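Local atomic coordinates of D-mannose isomerase (Marinomonas mediterranea, PDB entry 5X32), a protein that interconverts D-mannose and D-fructose reversibly, and also isomerises D-lyxose less efficiently, but does not use D-glucose. Residues R57-F62 and I119-N124; E181-A186 and P193-R198; R198-A203 and K264-N269. All coordinates share one frame; numbering follows the deposited sequence.

Contact 1: R57-F62 and I119-N124; sequences RFIFNF and ILAYSN. With PO4 (phosphate ion), chain C.
Apolar packing between two neighbouring helices that run the same way, 52-69 and 112-127, brings Ile59 and Phe60 against Leu120, Ala121 and Asn124. The two short axes come within 8.5 Å at an angle of 26°, and the contact is mostly buried. Ile59 presents its CG2 branch to the small residue opposite: Ile59 CG2 lies 3.8 Å from Ala121 CB and equally near Ala121 O. From the same side chain, contact also reaches Ile82 on helix 72-89. Phe60 swings its CG anti to the backbone N (chi1 176°), which carries the ring to the other flank of the contact. There Phe60 CD2 meets Leu120 CD2 at 3.9 Å and Asn124 ND2 at 3.5 Å, both approaching the ring obliquely. Both helices belong to the (α/α)6 barrel of the N-acylglucosamine 2-epimerase family, in which neighbouring inner helices run roughly parallel. The Asn124 amide stands 75° from the Phe60 ring plane. It is held in this rotation at both ends: ND2 donates to Leu120 O one turn back (3.0 Å), above the carbonyl plane, while OD1 is hydrogen-bonded to Gln64. Tyr379 packs edge-to-face with Phe60, whose side chain is about 8 Å from that of His380, a proton donor/acceptor by similarity. Arg57 starts off away from 119-124, its chain extended from CG to NE, and touches Tyr379 and His380. A phosphate ion, probably from the crystallisation liquor, sits at the edge of the Arg57 guanidinium, where NH2 makes a weak hydrogen bond to phosphate O4 (3.4 Å). Tyr113 and His178 also bind this ion.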
# COMPACT_ATOMS: atom_id res chain seq x y z
N ARG A 57 9.18 0.32 -2.22
CA ARG A 57 8.27 1.44 -1.97
C ARG A 57 8.99 2.76 -2.19
O ARG A 57 8.36 3.71 -2.67
CB ARG A 57 7.69 1.38 -0.55
CG ARG A 57 6.54 0.42 -0.45
CD ARG A 57 5.92 0.43 0.93
NE ARG A 57 4.96 -0.65 1.07
CZ ARG A 57 4.10 -0.75 2.07
NH1 ARG A 57 4.08 0.19 3.00
NH2 ARG A 57 3.26 -1.78 2.15
N PHE A 58 10.29 2.81 -1.90
CA PHE A 58 11.04 4.05 -2.14
C PHE A 58 11.14 4.33 -3.63
O PHE A 58 11.10 5.49 -4.07
CB PHE A 58 12.45 3.98 -1.53
CG PHE A 58 12.51 4.49 -0.11
CD1 PHE A 58 12.19 5.81 0.18
CD2 PHE A 58 12.88 3.66 0.93
CE1 PHE A 58 12.25 6.29 1.47
CE2 PHE A 58 12.95 4.14 2.22
CZ PHE A 58 12.63 5.45 2.49
N ILE A 59 11.19 3.26 -4.41
CA ILE A 59 11.18 3.39 -5.86
C ILE A 59 9.87 4.04 -6.26
O ILE A 59 9.87 5.02 -7.02
CB ILE A 59 11.36 2.04 -6.56
CG1 ILE A 59 12.83 1.62 -6.45
CG2 ILE A 59 10.95 2.14 -8.03
CD1 ILE A 59 13.10 0.20 -6.85
N PHE A 60 8.77 3.54 -5.71
CA PHE A 60 7.48 4.20 -5.93
C PHE A 60 7.52 5.70 -5.56
O PHE A 60 7.05 6.54 -6.33
CB PHE A 60 6.39 3.49 -5.12
CG PHE A 60 5.06 4.16 -5.21
CD1 PHE A 60 4.71 5.18 -4.34
CD2 PHE A 60 4.16 3.80 -6.20
CE1 PHE A 60 3.49 5.80 -4.46
CE2 PHE A 60 2.94 4.42 -6.31
CZ PHE A 60 2.60 5.41 -5.44
N ASN A 61 8.08 6.01 -4.39
CA ASN A 61 8.19 7.40 -3.94
C ASN A 61 8.82 8.28 -5.00
O ASN A 61 8.19 9.21 -5.51
CB ASN A 61 9.07 7.51 -2.70
CG ASN A 61 8.36 7.13 -1.42
OD1 ASN A 61 7.36 6.40 -1.43
ND2 ASN A 61 8.90 7.63 -0.30
N PHE A 62 10.06 7.95 -5.35
CA PHE A 62 10.85 8.87 -6.16
C PHE A 62 10.32 8.89 -7.59
O PHE A 62 10.32 9.94 -8.23
CB PHE A 62 12.32 8.49 -6.13
CG PHE A 62 12.97 8.77 -4.80
CD1 PHE A 62 13.12 10.07 -4.36
CD2 PHE A 62 13.41 7.73 -4.00
CE1 PHE A 62 13.72 10.34 -3.14
CE2 PHE A 62 13.98 7.98 -2.78
CZ PHE A 62 14.15 9.30 -2.35
N ILE A 119 6.64 -5.84 -8.78
CA ILE A 119 5.90 -5.44 -9.98
C ILE A 119 5.51 -3.96 -9.95
O ILE A 119 5.67 -3.25 -10.94
CB ILE A 119 4.63 -6.30 -10.15
CG1 ILE A 119 5.01 -7.69 -10.67
CG2 ILE A 119 3.65 -5.66 -11.12
CD1 ILE A 119 3.86 -8.64 -10.75
N LEU A 120 5.06 -3.48 -8.79
CA LEU A 120 4.71 -2.07 -8.65
C LEU A 120 5.90 -1.17 -8.97
O LEU A 120 5.80 -0.20 -9.76
CB LEU A 120 4.21 -1.79 -7.24
CG LEU A 120 3.74 -0.35 -7.01
CD1 LEU A 120 2.42 -0.08 -7.72
CD2 LEU A 120 3.67 -0.02 -5.52
N ALA A 121 7.04 -1.51 -8.38
CA ALA A 121 8.28 -0.76 -8.61
C ALA A 121 8.68 -0.81 -10.09
O ALA A 121 9.05 0.22 -10.66
CB ALA A 121 9.41 -1.30 -7.74
N TYR A 122 8.58 -1.97 -10.73
CA TYR A 122 8.93 -2.04 -12.16
C TYR A 122 7.98 -1.20 -13.01
O TYR A 122 8.45 -0.55 -13.95
CB TYR A 122 8.97 -3.49 -12.68
CG TYR A 122 10.18 -4.25 -12.17
CD1 TYR A 122 11.31 -3.56 -11.75
CD2 TYR A 122 10.17 -5.63 -12.05
CE1 TYR A 122 12.41 -4.22 -11.27
CE2 TYR A 122 11.27 -6.31 -11.56
CZ TYR A 122 12.39 -5.60 -11.17
OH TYR A 122 13.51 -6.24 -10.68
N SER A 123 6.68 -1.18 -12.68
CA SER A 123 5.74 -0.30 -13.38
C SER A 123 6.27 1.11 -13.33
O SER A 123 6.44 1.77 -14.35
CB SER A 123 4.34 -0.33 -12.77
OG SER A 123 3.76 -1.62 -12.81
N ASN A 124 6.60 1.57 -12.13
CA ASN A 124 7.05 2.94 -12.01
C ASN A 124 8.35 3.21 -12.78
O ASN A 124 8.51 4.28 -13.42
CB ASN A 124 7.19 3.30 -10.53
CG ASN A 124 5.86 3.67 -9.92
OD1 ASN A 124 5.45 4.84 -9.96
ND2 ASN A 124 5.13 2.67 -9.40
P PO4 C . -0.82 -3.42 4.09
O1 PO4 C . -1.19 -4.88 3.88
O2 PO4 C . -0.93 -3.09 5.57
O3 PO4 C . -1.71 -2.47 3.32
O4 PO4 C . 0.60 -3.27 3.58

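Contact 2: E181-A186 and P193-R198; sequences EALMSA and PKYLDR
Leu183 meets Tyr195 and Arg198 with both of its methyl branches, one to each. Leu183 CD2 reaches Tyr195 CD1 at 3.9 Å, the two side chains crossing at about a right angle. Leu183 CD1 lies against the aliphatic start of Arg198, whose CG is 3.4 Å from it; these two side chains run side by side and point the same way. Backbone joins in, with Leu183 O 3.6 Å from Tyr195 CB and Leu183 CB 3.7 Å from Tyr195 O. Such closeness fits the short axis separation of 7.9 Å and the antiparallel run of the helices, at 156°. This is an α-helical hairpin: helix 173-190, on the inside of the (α/α)6 barrel, turns through a short linker into helix 193-212 on the outside. Next in sequence, Met184 points its CB away from 193-198 and packs on Met261 and Leu262 of helix 249-265, and on Ala199. One turn beyond Leu183, Ala186 directs its CB toward the partner helix and touches the same side of the tyrosine ring as Leu183, 3.7 Å from Tyr195 CD2. Both methyls press on the ring obliquely, Leu183 near CD1 and Ala186 near CD2, while Tyr141 of helix 133-147 meets it edge-to-face. Replacing Tyr195 by alanine is likely to open a gap beside Leu183 and Ala186 and to remove the ring that Tyr141 packs against. Beyond its CG, the Arg198 chain bends twice (chi2 53°), leading the guanidinium away from Leu183 to a salt bridge with Glu145 and a cation-pi contact with Trp149.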
# COMPACT_ATOMS: atom_id res chain seq x y z
N GLU A 181 -3.57 -4.23 -6.85
CA GLU A 181 -3.09 -2.86 -7.03
C GLU A 181 -1.92 -2.76 -8.00
O GLU A 181 -1.90 -1.91 -8.92
CB GLU A 181 -2.66 -2.32 -5.69
CG GLU A 181 -1.85 -1.06 -5.79
CD GLU A 181 -1.01 -0.82 -4.54
OE1 GLU A 181 -0.72 -1.81 -3.81
OE2 GLU A 181 -0.63 0.35 -4.30
N ALA A 182 -0.96 -3.67 -7.82
CA ALA A 182 0.26 -3.67 -8.59
C ALA A 182 -0.07 -3.89 -10.04
O ALA A 182 0.45 -3.20 -10.92
CB ALA A 182 1.22 -4.74 -8.08
N LEU A 183 -0.97 -4.84 -10.28
CA LEU A 183 -1.36 -5.18 -11.64
C LEU A 183 -2.13 -4.05 -12.33
O LEU A 183 -2.03 -3.91 -13.55
CB LEU A 183 -2.17 -6.47 -11.66
CG LEU A 183 -1.30 -7.67 -11.29
CD1 LEU A 183 -2.16 -8.89 -11.11
CD2 LEU A 183 -0.25 -7.92 -12.36
N MET A 184 -2.90 -3.26 -11.57
CA MET A 184 -3.45 -2.03 -12.16
C MET A 184 -2.35 -1.05 -12.58
O MET A 184 -2.43 -0.41 -13.64
CB MET A 184 -4.40 -1.34 -11.20
CG MET A 184 -5.74 -2.02 -11.09
SD MET A 184 -6.76 -1.22 -9.86
CE MET A 184 -6.91 0.35 -10.64
N SER A 185 -1.32 -0.93 -11.74
CA SER A 185 -0.20 -0.05 -12.08
C SER A 185 0.48 -0.54 -13.37
O SER A 185 0.90 0.24 -14.24
CB SER A 185 0.81 -0.00 -10.94
OG SER A 185 1.87 0.90 -11.22
N ALA A 186 0.55 -1.87 -13.49
CA ALA A 186 1.17 -2.50 -14.64
C ALA A 186 0.34 -2.24 -15.88
O ALA A 186 0.88 -1.93 -16.94
CB ALA A 186 1.33 -4.00 -14.40
N PRO A 193 -3.60 -5.72 -21.42
CA PRO A 193 -4.90 -6.02 -20.81
C PRO A 193 -4.94 -7.32 -19.99
O PRO A 193 -5.92 -7.58 -19.27
CB PRO A 193 -5.84 -6.12 -22.02
CG PRO A 193 -4.96 -6.53 -23.13
CD PRO A 193 -3.63 -5.88 -22.88
N LYS A 194 -3.88 -8.10 -20.10
CA LYS A 194 -3.68 -9.32 -19.33
C LYS A 194 -3.73 -8.97 -17.84
O LYS A 194 -4.39 -9.63 -17.01
CB LYS A 194 -2.32 -9.93 -19.71
CG LYS A 194 -1.89 -11.20 -18.99
CD LYS A 194 -0.44 -11.49 -19.39
CE LYS A 194 -0.27 -12.89 -19.96
NZ LYS A 194 1.05 -13.02 -20.65
N TYR A 195 -2.98 -7.93 -17.52
CA TYR A 195 -2.81 -7.49 -16.16
C TYR A 195 -4.11 -6.96 -15.57
O TYR A 195 -4.48 -7.33 -14.45
CB TYR A 195 -1.73 -6.43 -16.12
CG TYR A 195 -0.38 -6.90 -16.59
CD1 TYR A 195 0.09 -8.17 -16.24
CD2 TYR A 195 0.44 -6.09 -17.37
CE1 TYR A 195 1.34 -8.60 -16.65
CE2 TYR A 195 1.68 -6.51 -17.78
CZ TYR A 195 2.13 -7.76 -17.42
OH TYR A 195 3.38 -8.19 -17.82
N LEU A 196 -4.80 -6.11 -16.32
CA LEU A 196 -6.08 -5.58 -15.87
C LEU A 196 -7.05 -6.73 -15.64
O LEU A 196 -7.83 -6.70 -14.68
CB LEU A 196 -6.64 -4.57 -16.86
CG LEU A 196 -8.00 -3.96 -16.51
CD1 LEU A 196 -7.99 -3.38 -15.12
CD2 LEU A 196 -8.36 -2.88 -17.52
N ASP A 197 -6.99 -7.76 -16.49
CA ASP A 197 -7.91 -8.88 -16.31
C ASP A 197 -7.61 -9.65 -15.02
O ASP A 197 -8.52 -10.06 -14.28
CB ASP A 197 -7.86 -9.81 -17.52
CG ASP A 197 -8.49 -9.19 -18.76
OD1 ASP A 197 -9.26 -8.21 -18.61
OD2 ASP A 197 -8.20 -9.66 -19.89
N ARG A 198 -6.32 -9.78 -14.71
CA ARG A 198 -5.96 -10.46 -13.47
C ARG A 198 -6.38 -9.60 -12.25
O ARG A 198 -6.89 -10.11 -11.24
CB ARG A 198 -4.47 -10.79 -13.46
CG ARG A 198 -3.99 -11.52 -12.23
CD ARG A 198 -4.80 -12.76 -11.93
NE ARG A 198 -4.82 -13.71 -13.03
CZ ARG A 198 -3.92 -14.69 -13.18
NH1 ARG A 198 -2.93 -14.83 -12.31
NH2 ARG A 198 -4.00 -15.52 -14.21

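Contact 3: R198-A203 and K264-N269; sequences RAKLLA and KRSPEN
Lys200 reaches from helix 193-212 to Ser266 and Glu268, a polar contact at the surface of the (α/α)6 barrel. It ties an outer helix to the chain where it leaves helix 249-265, an inner one, and runs on toward helix 271-286. Within 198-203 and 264-269 the backbones stay apart, the nearest CA atoms, of Lys200 and Ser266, being 8.3 Å from each other, and one long side chain spans the distance. Just before the helix ends, Arg265 sends its guanidinium elsewhere, to a salt bridge with Asp188 that ties this helix end to helix 173-190. Ser266, the first residue to leave helical backbone angles, offers two oxygens to the ammonium group. Lys200 NZ donates to Ser266 OG at 2.5 Å and to Ser266 O at 2.8 Å, approaching the second from above the carbonyl plane. A chi1 of 176° sets the Ser266 hydroxyl beside its own carbonyl carbon, which lets OG and O meet the same ammonium group. The lysine methylenes take part too, with Lys200 CD 3.6 Å from Ser266 CB. Past Pro267, its CB pointing away from 198-203, the chain turns Glu268 back toward Lys200. The Glu268 side chain bends at chi2 (84°) and crosses that of the lysine obliquely. The positive charge is gripped by three oxygens, one of them anionic, which would probably favour the protonated lysine. The exact lengths of these bonds are uncertain at the 2.59 Å resolution. In this salt bridge, Lys200 NZ lies 2.5 Å from Glu268 OE1 and meets that oxygen nearly in line with its C-O bond.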
# COMPACT_ATOMS: atom_id res chain seq x y z
N ARG A 198 -6.32 -9.78 -14.71
CA ARG A 198 -5.96 -10.46 -13.47
C ARG A 198 -6.38 -9.60 -12.25
O ARG A 198 -6.89 -10.11 -11.24
CB ARG A 198 -4.47 -10.79 -13.46
CG ARG A 198 -3.99 -11.52 -12.23
CD ARG A 198 -4.80 -12.76 -11.93
NE ARG A 198 -4.82 -13.71 -13.03
CZ ARG A 198 -3.92 -14.69 -13.18
NH1 ARG A 198 -2.93 -14.83 -12.31
NH2 ARG A 198 -4.00 -15.52 -14.21
N ALA A 199 -6.17 -8.28 -12.34
CA ALA A 199 -6.56 -7.39 -11.26
C ALA A 199 -8.04 -7.53 -11.00
O ALA A 199 -8.45 -7.68 -9.85
CB ALA A 199 -6.21 -5.95 -11.58
N LYS A 200 -8.84 -7.54 -12.06
CA LYS A 200 -10.28 -7.64 -11.84
C LYS A 200 -10.72 -8.99 -11.28
O LYS A 200 -11.67 -9.07 -10.49
CB LYS A 200 -11.03 -7.32 -13.13
CG LYS A 200 -10.59 -6.01 -13.74
CD LYS A 200 -11.41 -5.67 -14.97
CE LYS A 200 -12.85 -6.07 -14.75
NZ LYS A 200 -13.77 -5.32 -15.63
N LEU A 201 -10.00 -10.05 -11.66
CA LEU A 201 -10.29 -11.38 -11.13
C LEU A 201 -10.00 -11.46 -9.63
O LEU A 201 -10.77 -12.04 -8.86
CB LEU A 201 -9.50 -12.44 -11.89
CG LEU A 201 -9.68 -13.90 -11.44
CD1 LEU A 201 -11.14 -14.28 -11.34
CD2 LEU A 201 -8.92 -14.87 -12.34
N LEU A 202 -8.86 -10.89 -9.23
CA LEU A 202 -8.47 -10.83 -7.83
C LEU A 202 -9.50 -10.02 -7.04
O LEU A 202 -9.94 -10.42 -5.95
CB LEU A 202 -7.07 -10.23 -7.69
CG LEU A 202 -5.97 -11.10 -8.29
CD1 LEU A 202 -4.61 -10.40 -8.27
CD2 LEU A 202 -5.91 -12.42 -7.55
N ALA A 203 -9.85 -8.87 -7.60
CA ALA A 203 -10.87 -8.01 -7.01
C ALA A 203 -12.13 -8.79 -6.76
O ALA A 203 -12.64 -8.79 -5.64
CB ALA A 203 -11.15 -6.80 -7.90
N LYS A 264 -13.18 2.67 -12.89
CA LYS A 264 -12.97 3.68 -13.93
C LYS A 264 -12.20 3.08 -15.09
O LYS A 264 -12.35 3.53 -16.23
CB LYS A 264 -12.20 4.89 -13.37
CG LYS A 264 -11.17 5.60 -14.31
CD LYS A 264 -11.65 6.17 -15.66
CE LYS A 264 -10.61 7.15 -16.23
NZ LYS A 264 -9.24 6.49 -16.43
N ARG A 265 -11.47 2.01 -14.87
CA ARG A 265 -10.72 1.41 -15.96
C ARG A 265 -11.56 0.43 -16.76
O ARG A 265 -11.64 0.51 -17.99
CB ARG A 265 -9.46 0.73 -15.43
CG ARG A 265 -8.70 1.63 -14.51
CD ARG A 265 -7.32 1.10 -14.14
NE ARG A 265 -6.74 1.92 -13.09
CZ ARG A 265 -6.36 3.18 -13.23
NH1 ARG A 265 -6.49 3.80 -14.40
NH2 ARG A 265 -5.85 3.84 -12.20
N SER A 266 -12.22 -0.47 -16.06
CA SER A 266 -13.01 -1.50 -16.71
C SER A 266 -14.24 -1.75 -15.85
O SER A 266 -14.23 -2.63 -14.99
CB SER A 266 -12.16 -2.76 -16.91
OG SER A 266 -12.87 -3.84 -17.46
N PRO A 267 -15.30 -0.95 -16.07
CA PRO A 267 -16.50 -0.88 -15.20
C PRO A 267 -17.23 -2.19 -14.95
O PRO A 267 -17.17 -3.11 -15.76
CB PRO A 267 -17.42 0.09 -15.94
CG PRO A 267 -16.58 0.80 -16.94
CD PRO A 267 -15.36 -0.02 -17.21
N GLU A 268 -17.92 -2.26 -13.82
CA GLU A 268 -18.62 -3.45 -13.36
C GLU A 268 -19.68 -3.00 -12.35
O GLU A 268 -19.36 -2.25 -11.42
CB GLU A 268 -17.66 -4.44 -12.71
CG GLU A 268 -17.86 -5.88 -13.12
CD GLU A 268 -17.15 -6.21 -14.43
OE1 GLU A 268 -15.91 -6.04 -14.50
OE2 GLU A 268 -17.82 -6.62 -15.39
N ASN A 269 -20.92 -3.44 -12.51
CA ASN A 269 -22.02 -2.80 -11.80
C ASN A 269 -22.06 -3.08 -10.29
O ASN A 269 -22.83 -2.44 -9.57
CB ASN A 269 -23.38 -3.12 -12.46
CG ASN A 269 -23.77 -4.60 -12.37
OD1 ASN A 269 -23.26 -5.36 -11.54
ND2 ASN A 269 -24.76 -4.99 -13.19

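Along the chain the contacts come in series and draw on neighbouring helices of the barrel. Contact 1 joins helices 52-69 and 112-127; contact 2, centred about 15 Å away, pairs helix 173-190 with helix 193-212. They touch directly, Ser123 and Leu120 packing on Ser185, which continues the ring of inner helices from one to the next. The centre of contact 3 is about 9 Å from that of contact 2, with which it shares Arg198 and helix 193-212; Leu196 CD2 packs 3.8 Å from Ser266 CB. Contacts 1 and 3 do not touch, their centres about 22 Å apart. The series thus passes from a buried core near the catalytic histidine His380 (by similarity) out to the surface.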